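Local structure of alpha-fucosidase (Bifidobacterium bifidum, 2EAB) at residues 144-157 and 169-182. The protein probably releases alpha-1,2-linked L-fucose from glycans by hydrolysis, this chain being the catalytic part of a longer protein. Sequence-based numbering, arbitrary orientation.
Sequences LDYGFNDTTVTEYR and VTFKHDGVTYTREY
Phe148 and His173 stack face to face, ring centroids 4.1 Å apart and planes 26° from parallel. His173 reaches the loop because its CG points away from the backbone N (chi1 177°), and His173 NE2 donates to Asp150 O at 2.7 Å, a bent bond (133° at the hydrogen). Histidine suits the place because one flat ring both stacks and donates; an alanine here would probably cost Asp150 O this donor and Phe148 its stacking partner. Phe148 also turns an edge to the face of Tyr178, Phe148 CZ lying 3.7 Å from Tyr178 CE2, while Val176 CG1 covers the other face of Tyr178. Tyr146 meets Tyr178 in an offset edge-to-face pair, the planes almost perpendicular. The Arg180 guanidinium turns its edge to Tyr146, whose hydroxyl suits the place by reaching Thr179 O through a water. Val153 CG1 packs obliquely against Phe171 CD1 at 3.6 Å, a compact apolar branch suited to a ring flank. These contacts bridge the two sheets of the beta-sandwich in the family 65-type N-terminal domain: the loop after strand 140-145 crosses over the 166-173/176-185 hairpin, then joins its sheet as strand 156-161. Antiparallel hydrogen-bonded pairs Thr154–Lys172 and Arg157–Thr170 flank a beta bulge that absorbs a one-residue shift. Farther out, water bridges Glu155 OE1 to Lys172 NZ, Glu70 forms a salt bridge with Arg180, and Ser68 holds the Phe148 backbone N.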
ATOM      1  N   LEU A 144      20.178 -13.427 -19.980  1.00 10.96           N
ATOM      2  CA  LEU A 144      21.626 -13.382 -20.140  1.00 11.83           C
ATOM      3  C   LEU A 144      22.114 -14.821 -20.223  1.00 12.22           C
ATOM      4  O   LEU A 144      22.265 -15.496 -19.207  1.00 12.29           O
ATOM      5  CB  LEU A 144      22.285 -12.636 -18.971  1.00 12.13           C
ATOM      6  CG  LEU A 144      21.780 -11.221 -18.660  1.00 12.56           C
ATOM      7  CD1 LEU A 144      22.336 -10.713 -17.337  1.00 13.46           C
ATOM      8  CD2 LEU A 144      22.117 -10.255 -19.776  1.00 13.59           C
ATOM      9  N   ASP A 145      22.316 -15.294 -21.452  1.00 13.02           N
ATOM     10  CA  ASP A 145      22.610 -16.705 -21.693  1.00 13.89           C
ATOM     11  C   ASP A 145      24.112 -16.926 -21.838  1.00 14.10           C
ATOM     12  O   ASP A 145      24.719 -16.521 -22.828  1.00 14.10           O
ATOM     13  CB  ASP A 145      21.845 -17.222 -22.924  1.00 14.24           C
ATOM     14  CG  ASP A 145      21.924 -18.738 -23.081  1.00 15.77           C
ATOM     15  OD1 ASP A 145      22.659 -19.403 -22.321  1.00 16.73           O
ATOM     16  OD2 ASP A 145      21.242 -19.274 -23.981  1.00 18.88           O
ATOM     17  N   TYR A 146      24.691 -17.567 -20.827  1.00 14.51           N
ATOM     18  CA  TYR A 146      26.129 -17.810 -20.755  1.00 15.02           C
ATOM     19  C   TYR A 146      26.550 -19.040 -21.556  1.00 15.68           C
ATOM     20  O   TYR A 146      27.739 -19.228 -21.834  1.00 16.01           O
ATOM     21  CB  TYR A 146      26.560 -17.952 -19.291  1.00 14.85           C
ATOM     22  CG  TYR A 146      26.644 -16.643 -18.521  1.00 14.33           C
ATOM     23  CD1 TYR A 146      25.510 -15.849 -18.314  1.00 14.14           C
ATOM     24  CD2 TYR A 146      27.854 -16.208 -17.986  1.00 14.55           C
ATOM     25  CE1 TYR A 146      25.586 -14.651 -17.606  1.00 14.11           C
ATOM     26  CE2 TYR A 146      27.943 -15.015 -17.272  1.00 13.88           C
ATOM     27  CZ  TYR A 146      26.805 -14.240 -17.084  1.00 14.05           C
ATOM     28  OH  TYR A 146      26.898 -13.060 -16.376  1.00 14.54           O
ATOM     29  N   GLY A 147      25.576 -19.877 -21.913  1.00 16.28           N
ATOM     30  CA  GLY A 147      25.813 -21.060 -22.741  1.00 17.25           C
ATOM     31  C   GLY A 147      26.772 -22.080 -22.156  1.00 18.06           C
ATOM     32  O   GLY A 147      27.569 -22.673 -22.889  1.00 18.21           O
ATOM     33  N   PHE A 148      26.704 -22.282 -20.840  1.00 18.80           N
ATOM     34  CA  PHE A 148      27.506 -23.312 -20.181  1.00 19.75           C
ATOM     35  C   PHE A 148      27.009 -24.699 -20.573  1.00 20.66           C
ATOM     36  O   PHE A 148      25.805 -24.922 -20.703  1.00 21.02           O
ATOM     37  CB  PHE A 148      27.462 -23.170 -18.652  1.00 19.43           C
ATOM     38  CG  PHE A 148      28.075 -21.896 -18.124  1.00 19.05           C
ATOM     39  CD1 PHE A 148      29.319 -21.451 -18.567  1.00 19.15           C
ATOM     40  CD2 PHE A 148      27.414 -21.158 -17.146  1.00 18.32           C
ATOM     41  CE1 PHE A 148      29.882 -20.278 -18.063  1.00 18.99           C
ATOM     42  CE2 PHE A 148      27.969 -19.988 -16.633  1.00 17.99           C
ATOM     43  CZ  PHE A 148      29.204 -19.545 -17.092  1.00 18.43           C
ATOM     44  N   ASN A 149      27.945 -25.626 -20.761  1.00 21.69           N
ATOM     45  CA  ASN A 149      27.607 -27.009 -21.093  1.00 22.72           C
ATOM     46  C   ASN A 149      27.117 -27.783 -19.871  1.00 23.05           C
ATOM     47  O   ASN A 149      26.237 -28.640 -19.978  1.00 23.23           O
ATOM     48  CB  ASN A 149      28.810 -27.718 -21.723  1.00 22.92           C
ATOM     49  CG  ASN A 149      29.333 -27.004 -22.960  1.00 24.14           C
ATOM     50  OD1 ASN A 149      28.600 -26.794 -23.930  1.00 25.48           O
ATOM     51  ND2 ASN A 149      30.609 -26.635 -22.934  1.00 25.63           N
ATOM     52  N   ASP A 150      27.698 -27.468 -18.714  1.00 23.52           N
ATOM     53  CA  ASP A 150      27.333 -28.095 -17.446  1.00 23.95           C
ATOM     54  C   ASP A 150      27.008 -27.023 -16.409  1.00 23.71           C
ATOM     55  O   ASP A 150      27.757 -26.055 -16.258  1.00 23.95           O
ATOM     56  CB  ASP A 150      28.471 -28.987 -16.938  1.00 24.39           C
ATOM     57  CG  ASP A 150      28.841 -30.085 -17.922  1.00 25.77           C
ATOM     58  OD1 ASP A 150      27.934 -30.806 -18.394  1.00 27.89           O
ATOM     59  OD2 ASP A 150      30.047 -30.233 -18.220  1.00 27.69           O
ATOM     60  N   THR A 151      25.898 -27.211 -15.698  1.00 23.31           N
ATOM     61  CA  THR A 151      25.398 -26.234 -14.724  1.00 22.96           C
ATOM     62  C   THR A 151      26.091 -26.356 -13.361  1.00 22.03           C
ATOM     63  O   THR A 151      25.829 -25.564 -12.448  1.00 21.95           O
ATOM     64  CB  THR A 151      23.868 -26.382 -14.517  1.00 23.11           C
ATOM     65  OG1 THR A 151      23.286 -27.093 -15.616  1.00 24.44           O
ATOM     66  CG2 THR A 151      23.209 -25.020 -14.394  1.00 23.91           C
ATOM     67  N   THR A 152      26.976 -27.344 -13.232  1.00 21.05           N
ATOM     68  CA  THR A 152      27.639 -27.648 -11.962  1.00 20.15           C
ATOM     69  C   THR A 152      28.517 -26.495 -11.492  1.00 19.22           C
ATOM     70  O   THR A 152      29.394 -26.023 -12.220  1.00 19.29           O
ATOM     71  CB  THR A 152      28.468 -28.950 -12.051  1.00 20.16           C
ATOM     72  OG1 THR A 152      27.652 -29.998 -12.586  1.00 20.94           O
ATOM     73  CG2 THR A 152      28.974 -29.369 -10.669  1.00 20.49           C
ATOM     74  N   VAL A 153      28.258 -26.042 -10.267  1.00 18.05           N
ATOM     75  CA  VAL A 153      28.998 -24.935  -9.670  1.00 17.17           C
ATOM     76  C   VAL A 153      29.305 -25.183  -8.193  1.00 16.43           C
ATOM     77  O   VAL A 153      28.742 -26.084  -7.568  1.00 16.45           O
ATOM     78  CB  VAL A 153      28.243 -23.577  -9.805  1.00 17.19           C
ATOM     79  CG1 VAL A 153      28.145 -23.142 -11.262  1.00 17.42           C
ATOM     80  CG2 VAL A 153      26.860 -23.641  -9.154  1.00 17.28           C
ATOM     81  N   THR A 154      30.218 -24.379  -7.658  1.00 15.86           N
ATOM     82  CA  THR A 154      30.455 -24.300  -6.221  1.00 15.26           C
ATOM     83  C   THR A 154      30.445 -22.832  -5.809  1.00 14.80           C
ATOM     84  O   THR A 154      30.432 -21.941  -6.666  1.00 14.42           O
ATOM     85  CB  THR A 154      31.805 -24.935  -5.809  1.00 15.35           C
ATOM     86  OG1 THR A 154      32.871 -24.299  -6.522  1.00 16.39           O
ATOM     87  CG2 THR A 154      31.818 -26.437  -6.078  1.00 15.77           C
ATOM     88  N   GLU A 155      30.447 -22.589  -4.499  1.00 14.34           N
ATOM     89  CA  GLU A 155      30.484 -21.236  -3.932  1.00 14.53           C
ATOM     90  C   GLU A 155      29.357 -20.342  -4.456  1.00 13.77           C
ATOM     91  O   GLU A 155      29.532 -19.129  -4.628  1.00 14.05           O
ATOM     92  CB  GLU A 155      31.860 -20.593  -4.151  1.00 14.56           C
ATOM     93  CG  GLU A 155      32.979 -21.335  -3.423  1.00 15.96           C
ATOM     94  CD  GLU A 155      34.376 -20.919  -3.846  1.00 16.29           C
ATOM     95  OE1 GLU A 155      34.560 -19.786  -4.337  1.00 18.34           O
ATOM     96  OE2 GLU A 155      35.303 -21.737  -3.676  1.00 19.24           O
ATOM     97  N   TYR A 156      28.204 -20.958  -4.710  1.00 12.92           N
ATOM     98  CA  TYR A 156      27.043 -20.225  -5.197  1.00 12.30           C
ATOM     99  C   TYR A 156      26.359 -19.447  -4.088  1.00 12.34           C
ATOM    100  O   TYR A 156      26.076 -19.991  -3.025  1.00 12.36           O
ATOM    101  CB  TYR A 156      26.019 -21.150  -5.868  1.00 12.05           C
ATOM    102  CG  TYR A 156      24.852 -20.368  -6.430  1.00 11.48           C
ATOM    103  CD1 TYR A 156      24.786 -20.057  -7.783  1.00 11.24           C
ATOM    104  CD2 TYR A 156      23.833 -19.900  -5.597  1.00 10.74           C
ATOM    105  CE1 TYR A 156      23.726 -19.313  -8.295  1.00 10.98           C
ATOM    106  CE2 TYR A 156      22.778 -19.154  -6.096  1.00 10.32           C
ATOM    107  CZ  TYR A 156      22.728 -18.866  -7.440  1.00 10.67           C
ATOM    108  OH  TYR A 156      21.663 -18.126  -7.908  1.00 11.19           O
ATOM    109  N   ARG A 157      26.084 -18.175  -4.358  1.00 12.08           N
ATOM    110  CA  ARG A 157      25.176 -17.401  -3.526  1.00 11.98           C
ATOM    111  C   ARG A 157      24.416 -16.388  -4.374  1.00 11.44           C
ATOM    112  O   ARG A 157      24.979 -15.782  -5.282  1.00 11.43           O
ATOM    113  CB  ARG A 157      25.928 -16.692  -2.394  1.00 12.01           C
ATOM    114  CG  ARG A 157      25.011 -16.139  -1.306  1.00 13.00           C
ATOM    115  CD  ARG A 157      25.768 -15.316  -0.275  1.00 13.40           C
ATOM    116  NE  ARG A 157      26.338 -14.099  -0.849  1.00 16.42           N
ATOM    117  CZ  ARG A 157      27.641 -13.848  -0.947  1.00 17.56           C
ATOM    118  NH1 ARG A 157      28.534 -14.723  -0.500  1.00 18.74           N
ATOM    119  NH2 ARG A 157      28.055 -12.710  -1.486  1.00 18.06           N
ATOM    120  N   VAL A 169      24.570 -11.959  -7.534  1.00 10.84           N
ATOM    121  CA  VAL A 169      24.744 -13.390  -7.799  1.00 11.02           C
ATOM    122  C   VAL A 169      26.236 -13.671  -7.939  1.00 11.20           C
ATOM    123  O   VAL A 169      26.964 -12.889  -8.551  1.00 11.42           O
ATOM    124  CB  VAL A 169      24.016 -13.865  -9.094  1.00 11.01           C
ATOM    125  CG1 VAL A 169      24.145 -15.381  -9.270  1.00 11.62           C
ATOM    126  CG2 VAL A 169      22.541 -13.457  -9.102  1.00 10.70           C
ATOM    127  N   THR A 170      26.683 -14.774  -7.347  1.00 11.48           N
ATOM    128  CA  THR A 170      28.062 -15.230  -7.508  1.00 12.14           C
ATOM    129  C   THR A 170      28.123 -16.753  -7.515  1.00 12.36           C
ATOM    130  O   THR A 170      27.333 -17.416  -6.851  1.00 12.43           O
ATOM    131  CB  THR A 170      29.014 -14.627  -6.433  1.00 12.28           C
ATOM    132  OG1 THR A 170      30.368 -14.982  -6.739  1.00 12.82           O
ATOM    133  CG2 THR A 170      28.665 -15.111  -5.021  1.00 13.21           C
ATOM    134  N   PHE A 171      29.058 -17.295  -8.292  1.00 12.88           N
ATOM    135  CA  PHE A 171      29.328 -18.730  -8.306  1.00 13.21           C
ATOM    136  C   PHE A 171      30.650 -19.009  -8.999  1.00 13.60           C
ATOM    137  O   PHE A 171      31.147 -18.176  -9.756  1.00 13.12           O
ATOM    138  CB  PHE A 171      28.195 -19.517  -8.984  1.00 13.16           C
ATOM    139  CG  PHE A 171      27.898 -19.078 -10.391  1.00 13.31           C
ATOM    140  CD1 PHE A 171      28.635 -19.579 -11.465  1.00 13.72           C
ATOM    141  CD2 PHE A 171      26.873 -18.170 -10.647  1.00 13.21           C
ATOM    142  CE1 PHE A 171      28.364 -19.179 -12.766  1.00 13.74           C
ATOM    143  CE2 PHE A 171      26.591 -17.764 -11.950  1.00 13.61           C
ATOM    144  CZ  PHE A 171      27.339 -18.270 -13.013  1.00 13.41           C
ATOM    145  N   LYS A 172      31.206 -20.185  -8.726  1.00 14.05           N
ATOM    146  CA  LYS A 172      32.413 -20.650  -9.393  1.00 15.07           C
ATOM    147  C   LYS A 172      32.057 -21.798 -10.333  1.00 14.96           C
ATOM    148  O   LYS A 172      31.501 -22.808  -9.907  1.00 15.11           O
ATOM    149  CB  LYS A 172      33.465 -21.090  -8.370  1.00 14.98           C
ATOM    150  CG  LYS A 172      34.780 -21.562  -8.996  1.00 15.82           C
ATOM    151  CD  LYS A 172      35.857 -21.836  -7.956  1.00 16.50           C
ATOM    152  CE  LYS A 172      36.611 -20.572  -7.587  1.00 19.38           C
ATOM    153  NZ  LYS A 172      37.844 -20.869  -6.808  1.00 21.09           N
ATOM    154  N   HIS A 173      32.376 -21.622 -11.611  1.00 15.64           N
ATOM    155  CA  HIS A 173      32.114 -22.628 -12.633  1.00 16.14           C
ATOM    156  C   HIS A 173      33.405 -22.940 -13.375  1.00 16.34           C
ATOM    157  O   HIS A 173      34.027 -22.042 -13.951  1.00 16.03           O
ATOM    158  CB  HIS A 173      31.039 -22.132 -13.607  1.00 16.28           C
ATOM    159  CG  HIS A 173      30.765 -23.072 -14.741  1.00 17.01           C
ATOM    160  ND1 HIS A 173      31.429 -22.993 -15.947  1.00 18.88           N
ATOM    161  CD2 HIS A 173      29.905 -24.111 -14.851  1.00 17.81           C
ATOM    162  CE1 HIS A 173      30.985 -23.942 -16.752  1.00 18.49           C
ATOM    163  NE2 HIS A 173      30.061 -24.633 -16.112  1.00 18.73           N
ATOM    164  N   ASP A 174      33.809 -24.211 -13.336  1.00 16.75           N
ATOM    165  CA  ASP A 174      35.014 -24.695 -14.019  1.00 17.31           C
ATOM    166  C   ASP A 174      36.233 -23.792 -13.764  1.00 17.13           C
ATOM    167  O   ASP A 174      36.963 -23.435 -14.693  1.00 17.57           O
ATOM    168  CB  ASP A 174      34.737 -24.862 -15.522  1.00 17.56           C
ATOM    169  CG  ASP A 174      35.808 -25.666 -16.239  1.00 18.78           C
ATOM    170  OD1 ASP A 174      36.309 -26.659 -15.668  1.00 20.37           O
ATOM    171  OD2 ASP A 174      36.145 -25.296 -17.385  1.00 20.55           O
ATOM    172  N   GLY A 175      36.427 -23.416 -12.501  1.00 17.12           N
ATOM    173  CA  GLY A 175      37.588 -22.630 -12.082  1.00 17.04           C
ATOM    174  C   GLY A 175      37.433 -21.120 -12.128  1.00 16.81           C
ATOM    175  O   GLY A 175      38.269 -20.394 -11.587  1.00 17.09           O
ATOM    176  N   VAL A 176      36.363 -20.643 -12.764  1.00 16.38           N
ATOM    177  CA  VAL A 176      36.138 -19.208 -12.952  1.00 15.95           C
ATOM    178  C   VAL A 176      34.977 -18.724 -12.081  1.00 15.43           C
ATOM    179  O   VAL A 176      33.914 -19.349 -12.051  1.00 15.06           O
ATOM    180  CB  VAL A 176      35.853 -18.866 -14.443  1.00 16.21           C
ATOM    181  CG1 VAL A 176      35.723 -17.357 -14.648  1.00 16.10           C
ATOM    182  CG2 VAL A 176      36.942 -19.430 -15.349  1.00 16.38           C
ATOM    183  N   THR A 177      35.199 -17.623 -11.365  1.00 14.91           N
ATOM    184  CA  THR A 177      34.141 -16.981 -10.588  1.00 14.65           C
ATOM    185  C   THR A 177      33.403 -15.955 -11.442  1.00 14.33           C
ATOM    186  O   THR A 177      34.011 -15.052 -12.019  1.00 14.22           O
ATOM    187  CB  THR A 177      34.690 -16.324  -9.300  1.00 14.74           C
ATOM    188  OG1 THR A 177      35.255 -17.334  -8.459  1.00 15.39           O
ATOM    189  CG2 THR A 177      33.580 -15.602  -8.530  1.00 14.89           C
ATOM    190  N   TYR A 178      32.085 -16.116 -11.521  1.00 13.90           N
ATOM    191  CA  TYR A 178      31.224 -15.187 -12.242  1.00 13.35           C
ATOM    192  C   TYR A 178      30.376 -14.423 -11.243  1.00 12.92           C
ATOM    193  O   TYR A 178      29.822 -15.016 -10.318  1.00 12.60           O
ATOM    194  CB  TYR A 178      30.329 -15.941 -13.227  1.00 13.74           C
ATOM    195  CG  TYR A 178      31.101 -16.651 -14.317  1.00 13.87           C
ATOM    196  CD1 TYR A 178      31.412 -16.000 -15.510  1.00 14.32           C
ATOM    197  CD2 TYR A 178      31.526 -17.970 -14.152  1.00 14.15           C
ATOM    198  CE1 TYR A 178      32.126 -16.644 -16.517  1.00 14.97           C
ATOM    199  CE2 TYR A 178      32.243 -18.626 -15.151  1.00 14.74           C
ATOM    200  CZ  TYR A 178      32.534 -17.958 -16.328  1.00 14.98           C
ATOM    201  OH  TYR A 178      33.245 -18.604 -17.313  1.00 15.08           O
ATOM    202  N   THR A 179      30.300 -13.107 -11.416  1.00 12.44           N
ATOM    203  CA  THR A 179      29.439 -12.292 -10.559  1.00 12.14           C
ATOM    204  C   THR A 179      28.451 -11.467 -11.369  1.00 11.78           C
ATOM    205  O   THR A 179      28.721 -11.086 -12.515  1.00 11.42           O
ATOM    206  CB  THR A 179      30.227 -11.342  -9.616  1.00 12.44           C
ATOM    207  OG1 THR A 179      30.733 -10.222 -10.349  1.00 13.62           O
ATOM    208  CG2 THR A 179      31.374 -12.071  -8.918  1.00 12.68           C
ATOM    209  N   ARG A 180      27.305 -11.196 -10.747  1.00 11.32           N
ATOM    210  CA  ARG A 180      26.277 -10.338 -11.312  1.00 11.28           C
ATOM    211  C   ARG A 180      25.748  -9.427 -10.226  1.00 10.78           C
ATOM    212  O   ARG A 180      25.596  -9.838  -9.076  1.00 10.94           O
ATOM    213  CB  ARG A 180      25.138 -11.166 -11.905  1.00 11.40           C
ATOM    214  CG  ARG A 180      25.602 -12.218 -12.899  1.00 12.70           C
ATOM    215  CD  ARG A 180      24.475 -12.680 -13.785  1.00 14.49           C
ATOM    216  NE  ARG A 180      23.758 -13.799 -13.195  1.00 18.84           N
ATOM    217  CZ  ARG A 180      23.943 -15.073 -13.530  1.00 18.94           C
ATOM    218  NH1 ARG A 180      24.823 -15.411 -14.463  1.00 21.10           N
ATOM    219  NH2 ARG A 180      23.238 -16.009 -12.930  1.00 19.44           N
ATOM    220  N   GLU A 181      25.483  -8.186 -10.609  1.00 10.36           N
ATOM    221  CA  GLU A 181      24.910  -7.196  -9.717  1.00 10.36           C
ATOM    222  C   GLU A 181      23.840  -6.435 -10.480  1.00 10.09           C
ATOM    223  O   GLU A 181      24.068  -6.005 -11.609  1.00 10.52           O
ATOM    224  CB  GLU A 181      25.988  -6.233  -9.229  1.00 10.56           C
ATOM    225  CG  GLU A 181      25.485  -5.142  -8.308  1.00 11.60           C
ATOM    226  CD  GLU A 181      26.478  -4.011  -8.180  1.00 13.29           C
ATOM    227  OE1 GLU A 181      26.636  -3.246  -9.154  1.00 15.18           O
ATOM    228  OE2 GLU A 181      27.094  -3.882  -7.104  1.00 13.64           O
ATOM    229  N   TYR A 182      22.678  -6.275  -9.854  1.00  9.78           N
ATOM    230  CA  TYR A 182      21.553  -5.589 -10.476  1.00  9.30           C
ATOM    231  C   TYR A 182      20.982  -4.522  -9.559  1.00  9.14           C
ATOM    232  O   TYR A 182      20.770  -4.765  -8.374  1.00  9.14           O
ATOM    233  CB  TYR A 182      20.427  -6.570 -10.790  1.00  9.60           C
ATOM    234  CG  TYR A 182      20.810  -7.805 -11.560  1.00  9.87           C
ATOM    235  CD1 TYR A 182      20.876  -7.784 -12.953  1.00  9.83           C
ATOM    236  CD2 TYR A 182      21.057  -9.008 -10.903  1.00 10.43           C
ATOM    237  CE1 TYR A 182      21.208  -8.921 -13.669  1.00 10.33           C
ATOM    238  CE2 TYR A 182      21.386 -10.152 -11.612  1.00 10.68           C
ATOM    239  CZ  TYR A 182      21.451 -10.096 -12.994  1.00 10.41           C
ATOM    240  OH  TYR A 182      21.760 -11.223 -13.715  1.00 10.59           O
TER
HETATM  241  O   HOH W   1      28.954 -12.770 -14.725  1.00 13.55           O
HETATM  242  O   HOH W   2      32.124 -26.024 -12.036  1.00 25.89           O
HETATM  243  O   HOH W   3      33.168 -25.144  -9.109  1.00 22.09           O
HETATM  244  O   HOH W   4      31.256 -17.408  -5.876  1.00 17.60           O
HETATM  245  O   HOH W   5      33.848 -17.903  -6.091  1.00 19.87           O
HETATM  246  O   HOH W   6      37.258 -19.520  -4.409  1.00 53.11           O